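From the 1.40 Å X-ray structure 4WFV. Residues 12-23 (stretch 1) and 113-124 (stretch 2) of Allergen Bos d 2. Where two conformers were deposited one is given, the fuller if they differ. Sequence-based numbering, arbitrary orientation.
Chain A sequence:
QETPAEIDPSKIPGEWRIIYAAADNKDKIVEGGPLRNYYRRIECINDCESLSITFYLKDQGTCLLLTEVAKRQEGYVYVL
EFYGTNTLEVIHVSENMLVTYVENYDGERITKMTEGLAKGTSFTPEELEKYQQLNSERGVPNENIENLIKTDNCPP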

ATOM      1  N   ILE A  12      -5.522  -5.600 -10.501  1.00  9.87           N
ATOM      2  CA  ILE A  12      -5.555  -5.181  -9.097  1.00  9.75           C
ATOM      3  C   ILE A  12      -5.944  -6.297  -8.117  1.00 12.03           C
ATOM      4  O   ILE A  12      -5.288  -6.469  -7.092  1.00 12.34           O
ATOM      5  CB  ILE A  12      -6.442  -3.935  -8.894  1.00 11.09           C
ATOM      6  CG1 ILE A  12      -5.831  -2.721  -9.617  1.00 12.76           C
ATOM      7  CG2 ILE A  12      -6.654  -3.659  -7.396  1.00 12.66           C
ATOM      8  CD1 ILE A  12      -6.770  -1.539  -9.745  1.00 14.55           C
ATOM      9  N   PRO A  13      -7.016  -7.053  -8.407  1.00 11.15           N
ATOM     10  CA  PRO A  13      -7.418  -8.108  -7.472  1.00 13.49           C
ATOM     11  C   PRO A  13      -6.351  -9.181  -7.367  1.00 16.34           C
ATOM     12  O   PRO A  13      -5.612  -9.424  -8.326  1.00 19.15           O
ATOM     13  CB  PRO A  13      -8.677  -8.698  -8.121  1.00 16.48           C
ATOM     14  CG  PRO A  13      -9.188  -7.637  -9.012  1.00 16.33           C
ATOM     15  CD  PRO A  13      -7.974  -6.916  -9.521  1.00 11.22           C
ATOM     16  N   GLY A  14      -6.270  -9.818  -6.205  1.00 15.78           N
ATOM     17  CA  GLY A  14      -5.373 -10.945  -6.042  1.00 17.08           C
ATOM     18  C   GLY A  14      -4.743 -11.040  -4.673  1.00 12.71           C
ATOM     19  O   GLY A  14      -5.010 -10.205  -3.796  1.00 13.18           O
ATOM     20  N   GLU A  15      -3.888 -12.051  -4.510  1.00 13.55           N
ATOM     21  CA  GLU A  15      -3.190 -12.333  -3.251  1.00 13.82           C
ATOM     22  C   GLU A  15      -1.811 -11.676  -3.153  1.00 18.55           C
ATOM     23  O   GLU A  15      -0.779 -12.311  -3.385  1.00 24.95           O
ATOM     24  CB  GLU A  15      -3.007 -13.843  -3.086  1.00 18.35           C
ATOM     25  CG  GLU A  15      -4.277 -14.644  -3.259  1.00 26.15           C
ATOM     26  CD  GLU A  15      -5.187 -14.544  -2.061  1.00 31.11           C
ATOM     27  OE1 GLU A  15      -4.668 -14.368  -0.938  1.00 37.71           O
ATOM     28  OE2 GLU A  15      -6.419 -14.643  -2.242  1.00 42.67           O
ATOM     29  N   TRP A  16      -1.783 -10.421  -2.749  1.00 12.55           N
ATOM     30  CA  TRP A  16      -0.548  -9.651  -2.758  1.00  9.73           C
ATOM     31  C   TRP A  16       0.201  -9.753  -1.438  1.00 11.32           C
ATOM     32  O   TRP A  16      -0.402  -9.954  -0.385  1.00 12.92           O
ATOM     33  CB  TRP A  16      -0.876  -8.186  -2.982  1.00 11.15           C
ATOM     34  CG  TRP A  16      -1.471  -7.880  -4.320  1.00  9.96           C
ATOM     35  CD1 TRP A  16      -2.793  -7.705  -4.610  1.00 10.58           C
ATOM     36  CD2 TRP A  16      -0.758  -7.680  -5.543  1.00  9.39           C
ATOM     37  NE1 TRP A  16      -2.950  -7.430  -5.950  1.00 10.93           N
ATOM     38  CE2 TRP A  16      -1.713  -7.402  -6.544  1.00  9.64           C
ATOM     39  CE3 TRP A  16       0.596  -7.725  -5.893  1.00  9.38           C
ATOM     40  CZ2 TRP A  16      -1.354  -7.162  -7.869  1.00 11.33           C
ATOM     41  CZ3 TRP A  16       0.951  -7.482  -7.211  1.00  8.76           C
ATOM     42  CH2 TRP A  16      -0.022  -7.210  -8.186  1.00 10.93           C
ATOM     43  N   ARG A  17       1.521  -9.646  -1.509  1.00  9.55           N
ATOM     44  CA  ARG A  17       2.359  -9.442  -0.327  0.51  9.42           C
ATOM     45  C   ARG A  17       2.927  -8.037  -0.412  1.00  8.86           C
ATOM     46  O   ARG A  17       3.229  -7.557  -1.500  1.00 11.10           O
ATOM     47  CB  ARG A  17       3.526 -10.433  -0.294  0.51  9.48           C
ATOM     48  CG  ARG A  17       3.122 -11.890  -0.163  0.51 12.57           C
ATOM     49  CD  ARG A  17       4.332 -12.814  -0.049  0.51 13.31           C
ATOM     50  NE  ARG A  17       3.927 -14.212  -0.147  0.51 16.08           N
ATOM     51  CZ  ARG A  17       3.867 -14.893  -1.285  0.51 10.44           C
ATOM     52  NH1 ARG A  17       4.202 -14.309  -2.424  0.51 15.05           N
ATOM     53  NH2 ARG A  17       3.475 -16.162  -1.284  0.51 14.36           N
ATOM     54  N   ILE A  18       3.100  -7.382   0.724  1.00  8.08           N
ATOM     55  CA  ILE A  18       3.784  -6.096   0.704  1.00  8.20           C
ATOM     56  C   ILE A  18       5.268  -6.317   0.874  1.00  8.06           C
ATOM     57  O   ILE A  18       5.705  -7.023   1.784  1.00  9.37           O
ATOM     58  CB  ILE A  18       3.231  -5.113   1.756  1.00  6.02           C
ATOM     59  CG1 ILE A  18       3.868  -3.729   1.592  1.00  6.42           C
ATOM     60  CG2 ILE A  18       3.405  -5.644   3.172  1.00  8.48           C
ATOM     61  CD1 ILE A  18       3.020  -2.625   2.212  1.00  8.75           C
ATOM     62  N   ILE A  19       6.048  -5.740  -0.035  1.00  6.18           N
ATOM     63  CA  ILE A  19       7.499  -5.848   0.042  1.00  7.22           C
ATOM     64  C   ILE A  19       8.094  -4.602   0.688  1.00  6.54           C
ATOM     65  O   ILE A  19       8.906  -4.712   1.625  1.00  7.75           O
ATOM     66  CB  ILE A  19       8.130  -6.063  -1.348  1.00  6.50           C
ATOM     67  CG1 ILE A  19       7.385  -7.160  -2.117  1.00  7.14           C
ATOM     68  CG2 ILE A  19       9.617  -6.366  -1.217  1.00  7.30           C
ATOM     69  CD1 ILE A  19       7.321  -8.506  -1.387  1.00  8.19           C
ATOM     70  N   TYR A  20       7.665  -3.428   0.220  1.00  6.56           N
ATOM     71  CA  TYR A  20       8.214  -2.172   0.713  1.00  6.67           C
ATOM     72  C   TYR A  20       7.120  -1.179   1.054  1.00  7.02           C
ATOM     73  O   TYR A  20       6.011  -1.214   0.515  1.00  7.16           O
ATOM     74  CB  TYR A  20       9.092  -1.503  -0.355  1.00  7.60           C
ATOM     75  CG  TYR A  20      10.323  -2.283  -0.742  1.00  8.25           C
ATOM     76  CD1 TYR A  20      11.407  -2.373   0.109  1.00  8.29           C
ATOM     77  CD2 TYR A  20      10.410  -2.902  -1.989  1.00  8.63           C
ATOM     78  CE1 TYR A  20      12.550  -3.093  -0.251  1.00  9.29           C
ATOM     79  CE2 TYR A  20      11.531  -3.633  -2.353  1.00  9.52           C
ATOM     80  CZ  TYR A  20      12.600  -3.709  -1.491  1.00 11.01           C
ATOM     81  OH  TYR A  20      13.718  -4.425  -1.844  1.00 13.02           O
ATOM     82  N   ALA A  21       7.475  -0.248   1.932  1.00  6.49           N
ATOM     83  CA  ALA A  21       6.688   0.966   2.114  1.00  6.21           C
ATOM     84  C   ALA A  21       7.667   2.114   2.239  1.00  7.19           C
ATOM     85  O   ALA A  21       8.826   1.909   2.599  1.00  8.85           O
ATOM     86  CB  ALA A  21       5.801   0.884   3.349  1.00  7.46           C
ATOM     87  N   ALA A  22       7.202   3.321   1.942  1.00  6.30           N
ATOM     88  CA  ALA A  22       8.041   4.511   2.074  1.00  5.32           C
ATOM     89  C   ALA A  22       7.132   5.661   2.425  1.00  6.33           C
ATOM     90  O   ALA A  22       5.995   5.706   1.974  1.00  7.77           O
ATOM     91  CB  ALA A  22       8.796   4.799   0.756  1.00  7.17           C
ATOM     92  N   ALA A  23       7.621   6.595   3.240  1.00  6.90           N
ATOM     93  CA  ALA A  23       6.785   7.715   3.669  1.00  6.48           C
ATOM     94  C   ALA A  23       7.643   8.907   4.005  1.00  7.73           C
ATOM     95  O   ALA A  23       8.801   8.748   4.374  1.00  9.57           O
ATOM     96  CB  ALA A  23       5.945   7.319   4.905  1.00  8.28           C
ATOM     97  N   MET A 113       2.835   8.627   1.355  1.00  6.32           N
ATOM     98  CA  MET A 113       3.510   7.333   1.395  1.00  7.27           C
ATOM     99  C   MET A 113       3.181   6.474   0.182  1.00  8.17           C
ATOM    100  O   MET A 113       2.227   6.720  -0.555  1.00  7.95           O
ATOM    101  CB  MET A 113       3.180   6.585   2.692  1.00 12.86           C
ATOM    102  CG  MET A 113       1.752   6.145   2.803  1.00 11.78           C
ATOM    103  SD  MET A 113       1.472   5.131   4.272  1.00 13.54           S
ATOM    104  CE  MET A 113       2.156   3.547   3.810  1.00 13.58           C
ATOM    105  N   THR A 114       4.021   5.476  -0.033  1.00  5.61           N
ATOM    106  CA  THR A 114       3.720   4.474  -1.044  1.00  6.60           C
ATOM    107  C   THR A 114       3.887   3.095  -0.465  1.00  6.85           C
ATOM    108  O   THR A 114       4.552   2.912   0.564  1.00  6.87           O
ATOM    109  CB  THR A 114       4.660   4.569  -2.260  1.00  6.84           C
ATOM    110  OG1 THR A 114       6.010   4.384  -1.820  1.00  7.58           O
ATOM    111  CG2 THR A 114       4.495   5.921  -2.995  1.00  9.08           C
ATOM    112  N   GLU A 115       3.273   2.128  -1.141  1.00  6.77           N
ATOM    113  CA  GLU A 115       3.435   0.721  -0.812  1.00  7.23           C
ATOM    114  C   GLU A 115       3.773  -0.037  -2.081  1.00  7.03           C
ATOM    115  O   GLU A 115       3.160   0.190  -3.145  1.00  7.76           O
ATOM    116  CB  GLU A 115       2.147   0.162  -0.206  1.00  7.86           C
ATOM    117  CG  GLU A 115       1.783   0.860   1.098  1.00  8.85           C
ATOM    118  CD  GLU A 115       0.362   0.602   1.537  1.00 10.18           C
ATOM    119  OE1 GLU A 115      -0.543   0.637   0.689  1.00 10.21           O
ATOM    120  OE2 GLU A 115       0.160   0.359   2.745  1.00 10.69           O
ATOM    121  N   GLY A 116       4.759  -0.921  -1.988  1.00  6.63           N
ATOM    122  CA  GLY A 116       5.171  -1.745  -3.115  1.00  5.66           C
ATOM    123  C   GLY A 116       4.819  -3.190  -2.837  1.00  6.06           C
ATOM    124  O   GLY A 116       5.392  -3.807  -1.935  1.00  6.60           O
ATOM    125  N   LEU A 117       3.876  -3.720  -3.607  1.00  7.39           N
ATOM    126  CA  LEU A 117       3.345  -5.057  -3.396  1.00  6.88           C
ATOM    127  C   LEU A 117       3.838  -5.967  -4.517  1.00  7.09           C
ATOM    128  O   LEU A 117       4.078  -5.501  -5.631  1.00  6.52           O
ATOM    129  CB  LEU A 117       1.817  -5.031  -3.410  1.00  8.51           C
ATOM    130  CG  LEU A 117       1.050  -3.955  -2.652  1.00 10.05           C
ATOM    131  CD1 LEU A 117      -0.458  -4.223  -2.743  1.00 12.36           C
ATOM    132  CD2 LEU A 117       1.461  -3.927  -1.210  1.00 11.86           C
ATOM    133  N   ALA A 118       3.982  -7.252  -4.218  1.00  8.19           N
ATOM    134  CA  ALA A 118       4.399  -8.235  -5.219  1.00  7.36           C
ATOM    135  C   ALA A 118       3.625  -9.532  -5.094  1.00 10.28           C
ATOM    136  O   ALA A 118       3.101  -9.859  -4.031  1.00  9.95           O
ATOM    137  CB  ALA A 118       5.874  -8.531  -5.097  1.00  8.46           C
ATOM    138  N   LYS A 119       3.600 -10.287  -6.187  1.00 11.50           N
ATOM    139  CA  LYS A 119       3.100 -11.662  -6.158  1.00 13.40           C
ATOM    140  C   LYS A 119       4.113 -12.614  -5.527  1.00 20.20           C
ATOM    141  O   LYS A 119       3.753 -13.691  -5.045  1.00 25.52           O
ATOM    142  CB  LYS A 119       2.787 -12.138  -7.574  1.00 18.16           C
ATOM    143  CG  LYS A 119       1.684 -11.373  -8.230  1.00 19.76           C
ATOM    144  CD  LYS A 119       0.433 -11.448  -7.389  1.00 21.04           C
ATOM    145  CE  LYS A 119      -0.751 -11.043  -8.208  1.00 17.75           C
ATOM    146  NZ  LYS A 119      -2.017 -11.086  -7.440  1.00 23.00           N
ATOM    147  N   GLY A 120       5.382 -12.226  -5.552  1.00 19.77           N
ATOM    148  CA  GLY A 120       6.430 -13.007  -4.926  1.00 16.81           C
ATOM    149  C   GLY A 120       6.812 -12.442  -3.573  1.00 10.81           C
ATOM    150  O   GLY A 120       5.967 -11.989  -2.813  1.00 14.26           O
ATOM    151  N   THR A 121       8.104 -12.463  -3.280  1.00 12.76           N
ATOM    152  CA  THR A 121       8.594 -12.018  -1.981  1.00 11.43           C
ATOM    153  C   THR A 121       9.650 -10.924  -2.091  1.00 10.15           C
ATOM    154  O   THR A 121      10.298 -10.571  -1.103  1.00 10.19           O
ATOM    155  CB  THR A 121       9.206 -13.178  -1.187  1.00 11.58           C
ATOM    156  OG1 THR A 121      10.290 -13.752  -1.929  1.00 11.86           O
ATOM    157  CG2 THR A 121       8.167 -14.252  -0.887  1.00 13.44           C
ATOM    158  N   SER A 122       9.842 -10.405  -3.298  1.00 10.89           N
ATOM    159  CA  SER A 122      10.883  -9.419  -3.539  1.00 10.13           C
ATOM    160  C   SER A 122      10.589  -8.681  -4.838  1.00 10.67           C
ATOM    161  O   SER A 122       9.748  -9.100  -5.624  1.00 11.60           O
ATOM    162  CB  SER A 122      12.245 -10.106  -3.639  1.00 10.93           C
ATOM    163  OG  SER A 122      12.273 -10.962  -4.772  1.00 17.15           O
ATOM    164  N   PHE A 123      11.265  -7.555  -5.016  1.00  8.62           N
ATOM    165  CA  PHE A 123      11.315  -6.864  -6.295  1.00  7.56           C
ATOM    166  C   PHE A 123      12.667  -7.154  -6.950  1.00  8.65           C
ATOM    167  O   PHE A 123      13.716  -7.104  -6.289  1.00 10.18           O
ATOM    168  CB  PHE A 123      11.225  -5.352  -6.077  1.00  7.18           C
ATOM    169  CG  PHE A 123       9.835  -4.825  -5.827  1.00  8.35           C
ATOM    170  CD1 PHE A 123       8.716  -5.630  -5.920  1.00  8.94           C
ATOM    171  CD2 PHE A 123       9.667  -3.489  -5.519  1.00  8.28           C
ATOM    172  CE1 PHE A 123       7.439  -5.097  -5.680  1.00  9.17           C
ATOM    173  CE2 PHE A 123       8.408  -2.951  -5.291  1.00  8.03           C
ATOM    174  CZ  PHE A 123       7.290  -3.766  -5.376  1.00  7.79           C
ATOM    175  N   THR A 124      12.646  -7.416  -8.255  1.00  7.79           N
ATOM    176  CA  THR A 124      13.892  -7.396  -9.034  1.00  7.80           C
ATOM    177  C   THR A 124      14.417  -5.959  -9.087  1.00  7.18           C
ATOM    178  O   THR A 124      13.687  -5.023  -8.787  1.00  7.96           O
ATOM    179  CB  THR A 124      13.653  -7.814 -10.478  1.00  8.05           C
ATOM    180  OG1 THR A 124      12.745  -6.888 -11.089  1.00  8.80           O
ATOM    181  CG2 THR A 124      13.091  -9.233 -10.551  1.00  9.65           C
TER
HETATM  182  O   HOH W   1      -3.767 -13.893  -6.888  1.00 22.12           O
HETATM  183  O   HOH W   2      12.971  -7.045  -2.681  1.00 17.92           O

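The apolar centre of the contact gathers around I19, whose CA-to-CB bond points toward the second stretch. Its CG1 lies 3.6 Å from CB of A118 and 4.1 Å from CE1 of F123, with the F123 ring presenting a face to CB of I19. Y20 extends this cluster: its CD2 is 3.7 Å from CD2 of F123, and with ring planes at 58° and centroids 5.5 Å apart the pair is oblique. G116 leaves room for F123; an ideal CB there would fall 2.9 Å from F123 CE2. On the opposite face of the sheet, I18 CB packs 3.7 Å from L117 CD2, and A23 CB meets M113 CB at 3.6 Å.

Between these two layers the backbones form an antiparallel ladder. A22 pairs with T114 through A22 N to T114 O (3.0 Å) and T114 N to A22 O (2.8 Å); R17 and A118 are joined likewise, by R17 N to A118 O (3.0 Å) and A118 N to R17 O (2.8 Å). Between them the register slips by one residue, a beta bulge at I19, where phi/psi of -98/-48° departs from extended geometry. G116 O consequently accepts from both I19 N (2.8 Å) and Y20 N (3.2 Å), while G116 N donates to Y20 O (2.8 Å).

At the polar edge, K119 folds back over W16. K119 NZ sits 4.0 Å from the centroid of the W16 five-membered ring, 19° off the normal, a cation-pi arrangement; CE of K119 lies 3.9 Å from the centroid of the W16 six-membered ring, 9° off the normal, a CH-pi contact. A water accepts from E15 N (3.0 Å) and weakly from K119 NZ (3.4 Å). R17 NH1 donates to G120 O (2.9 Å) and, weakly at 116°, to K119 O (2.7 Å), tying the cationic guanidinium to carbonyls just beyond the strand.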